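Local coordinates for protein SidF, inhibitor of growth family, member 3 (Legionella pneumophila subsp. pneumophila, PDB 4FYE) that dephosphorylates phosphoinositide lipids of membranes, probably as a phosphatidylinositol-3,4,5-trisphosphate 3-phosphatase, at residues A[417-422]-A[623-628]; A[441-446]-A[545-550]; A[556-561]-A[612-617]. The protein carries 1 engineered substitution. All blocks are in the same frame, centred on the assembly; numbering follows the deposited sequence.

How the contacts relate
The three contacts form a connected run of packing on one part of the chain, with centres about 20 Å apart for contacts 1 and 2, about 17 Å for 1 and 3, and about 14 Å for 2 and 3. The indole of Trp417 joins contact 1 to the other two: its CH2 lies 3.8 Å from Phe444 CD2 and its CZ2 4.0 Å from Tyr613 CD1. Contacts 2 and 3 both draw on helix 522-583, and a probable hydrogen bond of 3.0 Å between Asn446 OD1 and Arg557 NH1 ties them together. Along the chain, contacts 2 and 3 follow each other in series inside the loop that contact 1 closes.

Contact 1. Residues A[417-422]-A[623-628]; sequences WGVNWF and NNFKLQ
Two methyl groups, each seated over the centre of a ring, organise this buried loop-to-helix contact, and one side-chain amide fills the ground between them. Leu627, with CG anti to the backbone N, lowers CD2 onto the centre of the six-membered ring of Trp417, 3.6 Å from its centroid. The second CH-pi contact reverses the roles: Val419 CG2 sits 3.4 Å from the Phe625 centroid and 8° off the ring normal, while CG1 reaches toward the ring's CZ at 3.6 Å. The bent side chain of Gln628 (chi2 92°) brings NE2 to Trp417 O at 2.8 Å in a fairly straight bond (156°). That nitrogen approaches from above the carbonyl plane. Gln628 NE2 also donates to a water at 2.9 Å, and the same water lies 2.6 Å from Asn624 O, so the amide is gripped from two sides within a buried site. Phe625 is the N-cap residue of helix 626-637, and its ring also meets Phe719 edge-to-face. The loop leaves strand 402-416 here; helices 438-458 and 590-614 flank Trp417, whereas helix 652-668 packs beside Val419, Phe625 and Gln628.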
loop_
_atom_site.group_PDB
_atom_site.type_symbol
_atom_site.label_atom_id
_atom_site.label_comp_id
_atom_site.label_asym_id
_atom_site.label_seq_id
_atom_site.Cartn_x
_atom_site.Cartn_y
_atom_site.Cartn_z
ATOM N N TRP A 417 -7.670 -7.634 9.322
ATOM C CA TRP A 417 -7.358 -7.974 10.703
ATOM C C TRP A 417 -6.680 -6.801 11.291
ATOM O O TRP A 417 -5.587 -6.405 10.817
ATOM C CB TRP A 417 -6.372 -9.109 10.774
ATOM C CG TRP A 417 -6.880 -10.494 10.516
ATOM C CD1 TRP A 417 -7.711 -11.270 11.345
ATOM C CD2 TRP A 417 -6.517 -11.366 9.406
ATOM N NE1 TRP A 417 -7.917 -12.509 10.787
ATOM C CE2 TRP A 417 -7.217 -12.639 9.637
ATOM C CE3 TRP A 417 -5.724 -11.230 8.299
ATOM C CZ2 TRP A 417 -7.117 -13.700 8.764
ATOM C CZ3 TRP A 417 -5.617 -12.303 7.414
ATOM C CH2 TRP A 417 -6.310 -13.502 7.628
ATOM N N GLY A 418 -7.267 -6.305 12.388
ATOM C CA GLY A 418 -6.909 -5.011 12.955
ATOM C C GLY A 418 -5.547 -4.975 13.614
ATOM O O GLY A 418 -4.977 -6.039 13.983
ATOM N N VAL A 419 -5.039 -3.755 13.841
ATOM C CA VAL A 419 -3.749 -3.636 14.433
ATOM C C VAL A 419 -3.716 -2.626 15.625
ATOM O O VAL A 419 -2.760 -2.572 16.410
ATOM C CB VAL A 419 -2.873 -3.319 13.187
ATOM C CG1 VAL A 419 -2.526 -1.916 13.057
ATOM C CG2 VAL A 419 -1.872 -4.391 12.788
ATOM N N ASN A 420 -4.747 -1.796 15.764
ATOM C CA ASN A 420 -4.697 -0.761 16.804
ATOM C C ASN A 420 -5.181 -1.363 18.141
ATOM O O ASN A 420 -5.262 -2.564 18.315
ATOM C CB ASN A 420 -5.525 0.454 16.412
ATOM C CG ASN A 420 -7.015 0.125 16.403
ATOM O OD1 ASN A 420 -7.862 0.931 15.979
ATOM N ND2 ASN A 420 -7.346 -1.064 16.870
ATOM N N TRP A 421 -5.442 -0.522 19.124
ATOM C CA TRP A 421 -5.706 -1.012 20.465
ATOM C C TRP A 421 -7.035 -1.751 20.502
ATOM O O TRP A 421 -7.314 -2.531 21.398
ATOM C CB TRP A 421 -5.650 0.146 21.415
ATOM C CG TRP A 421 -5.754 -0.239 22.885
ATOM C CD1 TRP A 421 -4.746 -0.687 23.745
ATOM C CD2 TRP A 421 -6.965 -0.269 23.699
ATOM N NE1 TRP A 421 -5.240 -0.977 24.996
ATOM C CE2 TRP A 421 -6.554 -0.696 25.042
ATOM C CE3 TRP A 421 -8.299 0.044 23.469
ATOM C CZ2 TRP A 421 -7.468 -0.821 26.084
ATOM C CZ3 TRP A 421 -9.213 -0.077 24.537
ATOM C CH2 TRP A 421 -8.801 -0.501 25.801
ATOM N N PHE A 422 -7.893 -1.526 19.524
ATOM C CA PHE A 422 -9.183 -2.159 19.510
ATOM C C PHE A 422 -9.222 -3.459 18.746
ATOM O O PHE A 422 -10.260 -4.037 18.663
ATOM C CB PHE A 422 -10.298 -1.179 19.086
ATOM C CG PHE A 422 -10.330 0.135 19.912
ATOM C CD1 PHE A 422 -11.112 0.236 21.063
ATOM C CD2 PHE A 422 -9.608 1.281 19.505
ATOM C CE1 PHE A 422 -11.148 1.434 21.819
ATOM C CE2 PHE A 422 -9.652 2.469 20.231
ATOM C CZ PHE A 422 -10.404 2.548 21.398
ATOM N N ASN A 623 2.546 -10.599 18.447
ATOM C CA ASN A 623 2.328 -11.079 17.065
ATOM C C ASN A 623 1.667 -10.081 16.203
ATOM O O ASN A 623 1.250 -10.415 15.123
ATOM C CB ASN A 623 1.449 -12.345 17.021
ATOM C CG ASN A 623 2.084 -13.484 17.743
ATOM O OD1 ASN A 623 1.413 -14.255 18.436
ATOM N ND2 ASN A 623 3.404 -13.576 17.635
ATOM N N ASN A 624 1.530 -8.864 16.693
ATOM C CA ASN A 624 0.804 -7.841 15.963
ATOM C C ASN A 624 0.951 -7.688 14.430
ATOM O O ASN A 624 -0.043 -7.636 13.683
ATOM C CB ASN A 624 0.896 -6.497 16.672
ATOM C CG ASN A 624 -0.259 -5.582 16.350
ATOM O OD1 ASN A 624 -0.178 -4.338 16.570
ATOM N ND2 ASN A 624 -1.340 -6.145 15.873
ATOM N N PHE A 625 2.042 -7.553 13.784
ATOM C CA PHE A 625 1.470 -7.441 12.334
ATOM C C PHE A 625 1.638 -8.739 11.542
ATOM O O PHE A 625 1.616 -8.749 10.283
ATOM C CB PHE A 625 2.179 -6.295 11.577
ATOM C CG PHE A 625 1.777 -4.887 12.015
ATOM C CD1 PHE A 625 1.192 -4.012 11.088
ATOM C CD2 PHE A 625 1.925 -4.460 13.339
ATOM C CE1 PHE A 625 0.852 -2.717 11.422
ATOM C CE2 PHE A 625 1.572 -3.154 13.699
ATOM C CZ PHE A 625 1.038 -2.271 12.748
ATOM N N LYS A 626 1.913 -9.842 12.247
ATOM C CA LYS A 626 2.525 -11.033 11.619
ATOM C C LYS A 626 1.594 -11.747 10.607
ATOM O O LYS A 626 2.065 -12.248 9.565
ATOM C CB LYS A 626 2.957 -12.052 12.661
ATOM C CG LYS A 626 3.911 -11.529 13.695
ATOM C CD LYS A 626 4.709 -12.700 14.229
ATOM C CE LYS A 626 5.608 -12.244 15.375
ATOM N NZ LYS A 626 6.168 -13.518 15.913
ATOM N N LEU A 627 0.289 -11.760 10.885
ATOM C CA LEU A 627 -0.598 -12.618 10.122
ATOM C C LEU A 627 -0.844 -11.890 8.820
ATOM O O LEU A 627 -0.719 -12.495 7.751
ATOM C CB LEU A 627 -1.893 -12.973 10.867
ATOM C CG LEU A 627 -3.018 -13.669 10.058
ATOM C CD1 LEU A 627 -2.543 -14.970 9.407
ATOM C CD2 LEU A 627 -4.229 -13.919 10.973
ATOM N N GLN A 628 -1.077 -10.581 8.925
ATOM C CA GLN A 628 -1.250 -9.699 7.779
ATOM C C GLN A 628 -0.007 -9.760 6.908
ATOM O O GLN A 628 -0.088 -9.909 5.670
ATOM C CB GLN A 628 -1.557 -8.294 8.298
ATOM C CG GLN A 628 -2.779 -8.206 9.251
ATOM C CD GLN A 628 -2.440 -8.348 10.740
ATOM O OE1 GLN A 628 -1.609 -9.127 11.105
ATOM N NE2 GLN A 628 -3.155 -7.654 11.600
HETATM O O HOH W 1 -2.530 -8.158 14.387
#

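Contact 2. Residues A[441-446]-A[545-550]; sequences NARFVN and AIYELH
Helix 438-458 meets the long helix 522-583 in a buried oblique helix-helix crossing, in which 545-550 belongs to a predicted coiled coil and 441-446 does not. The short axes approach to 9.4 Å with a crossing angle of 64°, and the backbones come nearest at Arg443 and His550, whose CA atoms are 5.5 Å apart.

The nonpolar part of the contact is made by Arg443 against two rings. Its CA stands over the centre of the His550 imidazole, a CH-pi contact of 3.8 Å to the centroid. With CG anti to the backbone N (chi1 178°) and the chain extended as far as NE, the side chain then runs on across that face, CG lying 3.4 Å from His550 NE2. CD next comes to Tyr547 CE1 at 3.4 Å, so CD sits in the corner between imidazole and phenol. The guanidinium itself stacks on neither ring, its plane being steeply inclined to both.

Polar pairing beyond the stem fixes its far end. Arg443 NH1 forms a salt bridge with Asp385 and a hydrogen bond with Gln440 OE1, and Tyr547 OH bonds to the same Gln440 oxygen, which also links the two helices; a single amide oxygen thereby joins the tips of both side chains.

Between the two segments, the hydrogen bonding rests on Asn446. Its amide lies nearly coplanar with the imidazole, so the bond engages the ring at its edge, while Arg443 occupies a face. As an acceptor, ND1 should carry no proton, consistent with a neutral His550, a state the nearby arginine would probably support. Asn446 ND2 donates to His550 ND1 over 2.8 Å at 157°, and makes a weak second bond to His550 O at 3.4 Å.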
loop_
_atom_site.group_PDB
_atom_site.type_symbol
_atom_site.label_atom_id
_atom_site.label_comp_id
_atom_site.label_asym_id
_atom_site.label_seq_id
_atom_site.Cartn_x
_atom_site.Cartn_y
_atom_site.Cartn_z
ATOM N N ASN A 441 -12.721 -13.365 6.883
ATOM C CA ASN A 441 -11.357 -13.765 7.179
ATOM C C ASN A 441 -11.158 -15.276 7.063
ATOM O O ASN A 441 -10.185 -15.758 6.419
ATOM C CB ASN A 441 -10.912 -13.194 8.537
ATOM C CG ASN A 441 -10.559 -11.713 8.451
ATOM O OD1 ASN A 441 -10.312 -11.181 7.367
ATOM N ND2 ASN A 441 -10.548 -11.035 9.599
ATOM N N ALA A 442 -12.111 -16.020 7.601
ATOM C CA ALA A 442 -12.183 -17.456 7.290
ATOM C C ALA A 442 -12.370 -17.802 5.754
ATOM O O ALA A 442 -11.649 -18.646 5.196
ATOM C CB ALA A 442 -13.219 -18.163 8.169
ATOM N N ARG A 443 -13.308 -17.166 5.060
ATOM C CA ARG A 443 -13.339 -17.275 3.606
ATOM C C ARG A 443 -11.932 -17.057 2.990
ATOM O O ARG A 443 -11.399 -17.947 2.283
ATOM C CB ARG A 443 -14.305 -16.238 3.072
ATOM C CG ARG A 443 -14.430 -16.167 1.544
ATOM C CD ARG A 443 -15.820 -15.649 1.205
ATOM N NE ARG A 443 -15.987 -15.477 -0.217
ATOM C CZ ARG A 443 -15.681 -14.371 -0.885
ATOM N NH1 ARG A 443 -15.226 -13.312 -0.237
ATOM N NH2 ARG A 443 -15.890 -14.326 -2.207
ATOM N N PHE A 444 -11.338 -15.890 3.281
ATOM C CA PHE A 444 -9.995 -15.529 2.784
ATOM C C PHE A 444 -8.978 -16.627 3.106
ATOM O O PHE A 444 -8.228 -17.073 2.243
ATOM C CB PHE A 444 -9.583 -14.188 3.404
ATOM C CG PHE A 444 -8.178 -13.751 3.068
ATOM C CD1 PHE A 444 -7.915 -13.040 1.912
ATOM C CD2 PHE A 444 -7.123 -14.046 3.933
ATOM C CE1 PHE A 444 -6.623 -12.625 1.614
ATOM C CE2 PHE A 444 -5.850 -13.629 3.659
ATOM C CZ PHE A 444 -5.590 -12.917 2.487
ATOM N N VAL A 445 -8.979 -17.125 4.330
ATOM C CA VAL A 445 -8.026 -18.154 4.643
ATOM C C VAL A 445 -8.243 -19.355 3.728
ATOM O O VAL A 445 -7.290 -19.879 3.114
ATOM C CB VAL A 445 -8.010 -18.493 6.151
ATOM C CG1 VAL A 445 -7.276 -19.803 6.413
ATOM C CG2 VAL A 445 -7.330 -17.366 6.939
ATOM N N ASN A 446 -9.495 -19.783 3.577
ATOM C CA ASN A 446 -9.777 -20.934 2.682
ATOM C C ASN A 446 -9.305 -20.652 1.232
ATOM O O ASN A 446 -8.673 -21.491 0.576
ATOM C CB ASN A 446 -11.261 -21.233 2.657
ATOM C CG ASN A 446 -11.759 -21.850 3.917
ATOM O OD1 ASN A 446 -11.030 -22.581 4.614
ATOM N ND2 ASN A 446 -13.042 -21.587 4.224
ATOM N N ALA A 545 -24.971 -17.846 2.495
ATOM C CA ALA A 545 -24.935 -19.303 2.470
ATOM C C ALA A 545 -23.532 -19.796 2.129
ATOM O O ALA A 545 -23.062 -20.815 2.658
ATOM C CB ALA A 545 -25.984 -19.874 1.514
ATOM N N ILE A 546 -22.868 -19.046 1.243
ATOM C CA ILE A 546 -21.444 -19.232 0.898
ATOM C C ILE A 546 -20.540 -19.127 2.130
ATOM O O ILE A 546 -19.685 -19.997 2.376
ATOM C CB ILE A 546 -21.023 -18.216 -0.176
ATOM C CG1 ILE A 546 -21.714 -18.571 -1.490
ATOM C CG2 ILE A 546 -19.507 -18.196 -0.364
ATOM C CD1 ILE A 546 -21.576 -17.557 -2.598
ATOM N N TYR A 547 -20.735 -18.074 2.919
ATOM C CA TYR A 547 -20.043 -17.988 4.184
ATOM C C TYR A 547 -20.281 -19.235 5.051
ATOM O O TYR A 547 -19.318 -19.804 5.602
ATOM C CB TYR A 547 -20.462 -16.720 4.922
ATOM C CG TYR A 547 -19.800 -15.479 4.393
ATOM C CD1 TYR A 547 -18.439 -15.472 4.117
ATOM C CD2 TYR A 547 -20.526 -14.293 4.196
ATOM C CE1 TYR A 547 -17.812 -14.326 3.641
ATOM C CE2 TYR A 547 -19.911 -13.130 3.726
ATOM C CZ TYR A 547 -18.551 -13.147 3.447
ATOM O OH TYR A 547 -17.888 -12.006 2.955
ATOM N N GLU A 548 -21.554 -19.672 5.125
ATOM C CA GLU A 548 -21.977 -20.786 5.996
ATOM C C GLU A 548 -21.132 -21.993 5.633
ATOM O O GLU A 548 -20.694 -22.753 6.501
ATOM C CB GLU A 548 -23.475 -21.124 5.817
ATOM C CG GLU A 548 -24.474 -20.350 6.685
ATOM C CD GLU A 548 -25.007 -21.148 7.886
ATOM O OE1 GLU A 548 -25.870 -22.051 7.697
ATOM O OE2 GLU A 548 -24.587 -20.853 9.035
ATOM N N LEU A 549 -20.883 -22.131 4.332
ATOM C CA LEU A 549 -20.105 -23.249 3.804
ATOM C C LEU A 549 -18.622 -23.113 4.160
ATOM O O LEU A 549 -17.995 -24.091 4.638
ATOM C CB LEU A 549 -20.327 -23.363 2.299
ATOM C CG LEU A 549 -21.735 -23.864 1.940
ATOM C CD1 LEU A 549 -21.985 -23.871 0.429
ATOM C CD2 LEU A 549 -21.984 -25.243 2.542
ATOM N N HIS A 550 -18.081 -21.896 3.952
ATOM C CA HIS A 550 -16.729 -21.597 4.372
ATOM C C HIS A 550 -16.567 -21.931 5.824
ATOM O O HIS A 550 -15.591 -22.581 6.210
ATOM C CB HIS A 550 -16.310 -20.139 4.091
ATOM C CG HIS A 550 -15.764 -19.915 2.676
ATOM N ND1 HIS A 550 -14.676 -20.552 2.200
ATOM C CD2 HIS A 550 -16.213 -19.109 1.635
ATOM C CE1 HIS A 550 -14.447 -20.199 0.915
ATOM N NE2 HIS A 550 -15.385 -19.311 0.572
#

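Contact 3. Residues A[556-561]-A[612-617]; sequences LRKAYY and LYYENT
Helices 522-583 and 590-614 are consecutive helices joined by a short connection, packing against each other; this contact lies where the second one runs out, in a Schellman motif at Asn616 (phi 56°). The tight part centres on Tyr614. Its CG is anti to the carbonyl carbon (chi1 -66°), which drives the ring in against helix 522-583, where Lys558 CA makes an off-centre CH-pi contact at 4.2 Å from the centroid. Lys558 CB adds a contact of 3.8 Å to Tyr614 CD1. On the neighbouring turn Tyr561, with CG anti to the backbone N, sets its CD2 3.9 Å from Tyr614 CB; the two rings meet obliquely, their planes 32° apart.

No hydrogen bond joins the two segments. The solvent side, formed by the exposed Lys558 and Glu615, is looser: Lys558 bends at its outer torsions to lay CE 3.7 Å from Tyr614 O, and Glu615 brings OE2 no nearer than 4.3 Å to Tyr561 CE2. Helix 438-458 borders the inner side, where Asp450 forms a salt bridge with the Arg557 guanidinium. The closest approach across the segments is at the same residue's root: Arg557 CB presses on Tyr614 OH at 3.2 Å.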
loop_
_atom_site.group_PDB
_atom_site.type_symbol
_atom_site.label_atom_id
_atom_site.label_comp_id
_atom_site.label_asym_id
_atom_site.label_seq_id
_atom_site.Cartn_x
_atom_site.Cartn_y
_atom_site.Cartn_z
ATOM N N LEU A 556 -13.086 -27.914 9.906
ATOM C CA LEU A 556 -12.316 -29.085 9.535
ATOM C C LEU A 556 -10.846 -28.769 9.296
ATOM O O LEU A 556 -9.968 -29.562 9.633
ATOM C CB LEU A 556 -12.920 -29.749 8.306
ATOM C CG LEU A 556 -14.245 -30.482 8.586
ATOM C CD1 LEU A 556 -14.900 -30.776 7.251
ATOM C CD2 LEU A 556 -14.096 -31.757 9.427
ATOM N N ARG A 557 -10.551 -27.608 8.739
ATOM C CA ARG A 557 -9.142 -27.259 8.617
ATOM C C ARG A 557 -8.549 -27.110 10.013
ATOM O O ARG A 557 -7.437 -27.579 10.300
ATOM C CB ARG A 557 -8.939 -26.039 7.718
ATOM C CG ARG A 557 -8.598 -26.443 6.266
ATOM C CD ARG A 557 -9.365 -25.683 5.178
ATOM N NE ARG A 557 -8.852 -26.043 3.857
ATOM C CZ ARG A 557 -9.296 -25.592 2.685
ATOM N NH1 ARG A 557 -10.295 -24.735 2.601
ATOM N NH2 ARG A 557 -8.727 -26.014 1.571
ATOM N N LYS A 558 -9.344 -26.526 10.894
ATOM C CA LYS A 558 -8.894 -26.181 12.229
ATOM C C LYS A 558 -8.519 -27.473 12.968
ATOM O O LYS A 558 -7.393 -27.641 13.434
ATOM C CB LYS A 558 -10.002 -25.391 12.939
ATOM C CG LYS A 558 -9.736 -24.957 14.380
ATOM C CD LYS A 558 -10.845 -23.995 14.813
ATOM C CE LYS A 558 -10.406 -22.922 15.802
ATOM N NZ LYS A 558 -10.428 -23.470 17.164
ATOM N N ALA A 559 -9.450 -28.408 13.034
ATOM C CA ALA A 559 -9.161 -29.675 13.701
ATOM C C ALA A 559 -8.001 -30.423 13.031
ATOM O O ALA A 559 -7.231 -31.112 13.715
ATOM C CB ALA A 559 -10.399 -30.556 13.756
ATOM N N TYR A 560 -7.880 -30.296 11.703
ATOM C CA TYR A 560 -6.809 -30.981 10.989
ATOM C C TYR A 560 -5.472 -30.356 11.338
ATOM O O TYR A 560 -4.500 -31.068 11.618
ATOM C CB TYR A 560 -7.017 -30.869 9.502
ATOM C CG TYR A 560 -5.945 -31.547 8.682
ATOM C CD1 TYR A 560 -4.737 -30.908 8.434
ATOM C CD2 TYR A 560 -6.149 -32.842 8.140
ATOM C CE1 TYR A 560 -3.750 -31.510 7.685
ATOM C CE2 TYR A 560 -5.166 -33.463 7.379
ATOM C CZ TYR A 560 -3.963 -32.793 7.148
ATOM O OH TYR A 560 -2.956 -33.358 6.377
ATOM N N TYR A 561 -5.421 -29.029 11.341
ATOM C CA TYR A 561 -4.174 -28.339 11.623
ATOM C C TYR A 561 -3.690 -28.643 13.026
ATOM O O TYR A 561 -2.501 -28.844 13.259
ATOM C CB TYR A 561 -4.325 -26.828 11.458
ATOM C CG TYR A 561 -3.105 -26.084 11.937
ATOM C CD1 TYR A 561 -1.936 -26.100 11.202
ATOM C CD2 TYR A 561 -3.111 -25.399 13.136
ATOM C CE1 TYR A 561 -0.810 -25.440 11.639
ATOM C CE2 TYR A 561 -1.988 -24.739 13.581
ATOM C CZ TYR A 561 -0.843 -24.763 12.824
ATOM O OH TYR A 561 0.277 -24.111 13.254
ATOM N N LEU A 612 -1.074 -18.795 13.459
ATOM C CA LEU A 612 -1.521 -17.545 14.072
ATOM C C LEU A 612 -3.042 -17.446 13.988
ATOM O O LEU A 612 -3.705 -16.825 14.840
ATOM C CB LEU A 612 -0.883 -16.362 13.364
ATOM C CG LEU A 612 0.407 -15.631 13.844
ATOM C CD1 LEU A 612 0.932 -15.952 15.264
ATOM C CD2 LEU A 612 1.515 -15.753 12.827
ATOM N N TYR A 613 -3.599 -18.061 12.948
ATOM C CA TYR A 613 -5.013 -17.888 12.665
ATOM C C TYR A 613 -5.792 -18.942 13.457
ATOM O O TYR A 613 -6.664 -18.597 14.263
ATOM C CB TYR A 613 -5.321 -17.934 11.134
ATOM C CG TYR A 613 -6.812 -17.946 10.842
ATOM C CD1 TYR A 613 -7.620 -16.832 11.133
ATOM C CD2 TYR A 613 -7.430 -19.115 10.367
ATOM C CE1 TYR A 613 -8.985 -16.875 10.928
ATOM C CE2 TYR A 613 -8.801 -19.186 10.150
ATOM C CZ TYR A 613 -9.574 -18.066 10.419
ATOM O OH TYR A 613 -10.934 -18.175 10.181
ATOM N N TYR A 614 -5.443 -20.208 13.269
ATOM C CA TYR A 614 -6.191 -21.273 13.912
ATOM C C TYR A 614 -6.057 -21.280 15.441
ATOM O O TYR A 614 -7.061 -21.489 16.119
ATOM C CB TYR A 614 -5.899 -22.637 13.272
ATOM C CG TYR A 614 -6.392 -22.745 11.840
ATOM C CD1 TYR A 614 -7.752 -22.644 11.555
ATOM C CD2 TYR A 614 -5.521 -22.995 10.778
ATOM C CE1 TYR A 614 -8.224 -22.756 10.259
ATOM C CE2 TYR A 614 -5.993 -23.116 9.464
ATOM C CZ TYR A 614 -7.350 -22.992 9.213
ATOM O OH TYR A 614 -7.896 -23.056 7.935
ATOM N N GLU A 615 -4.854 -21.021 15.964
ATOM C CA GLU A 615 -4.586 -20.839 17.433
ATOM C C GLU A 615 -5.057 -19.475 17.966
ATOM O O GLU A 615 -5.019 -19.203 19.161
ATOM C CB GLU A 615 -3.095 -21.004 17.741
ATOM C CG GLU A 615 -2.583 -22.393 17.396
ATOM C CD GLU A 615 -1.165 -22.686 17.875
ATOM O OE1 GLU A 615 -0.572 -21.856 18.610
ATOM O OE2 GLU A 615 -0.641 -23.783 17.526
ATOM N N ASN A 616 -5.508 -18.616 17.052
ATOM C CA ASN A 616 -6.081 -17.351 17.436
ATOM C C ASN A 616 -5.090 -16.565 18.285
ATOM O O ASN A 616 -5.443 -15.910 19.272
ATOM C CB ASN A 616 -7.429 -17.597 18.138
ATOM C CG ASN A 616 -8.217 -16.320 18.401
ATOM O OD1 ASN A 616 -8.916 -16.269 19.413
ATOM N ND2 ASN A 616 -8.090 -15.274 17.536
ATOM N N THR A 617 -3.831 -16.582 17.855
ATOM C CA THR A 617 -2.789 -15.778 18.506
ATOM C C THR A 617 -2.389 -14.476 17.754
ATOM O O THR A 617 -1.615 -13.645 18.268
ATOM C CB THR A 617 -1.552 -16.629 18.789
ATOM O OG1 THR A 617 -1.109 -17.236 17.565
ATOM C CG2 THR A 617 -1.885 -17.706 19.835
#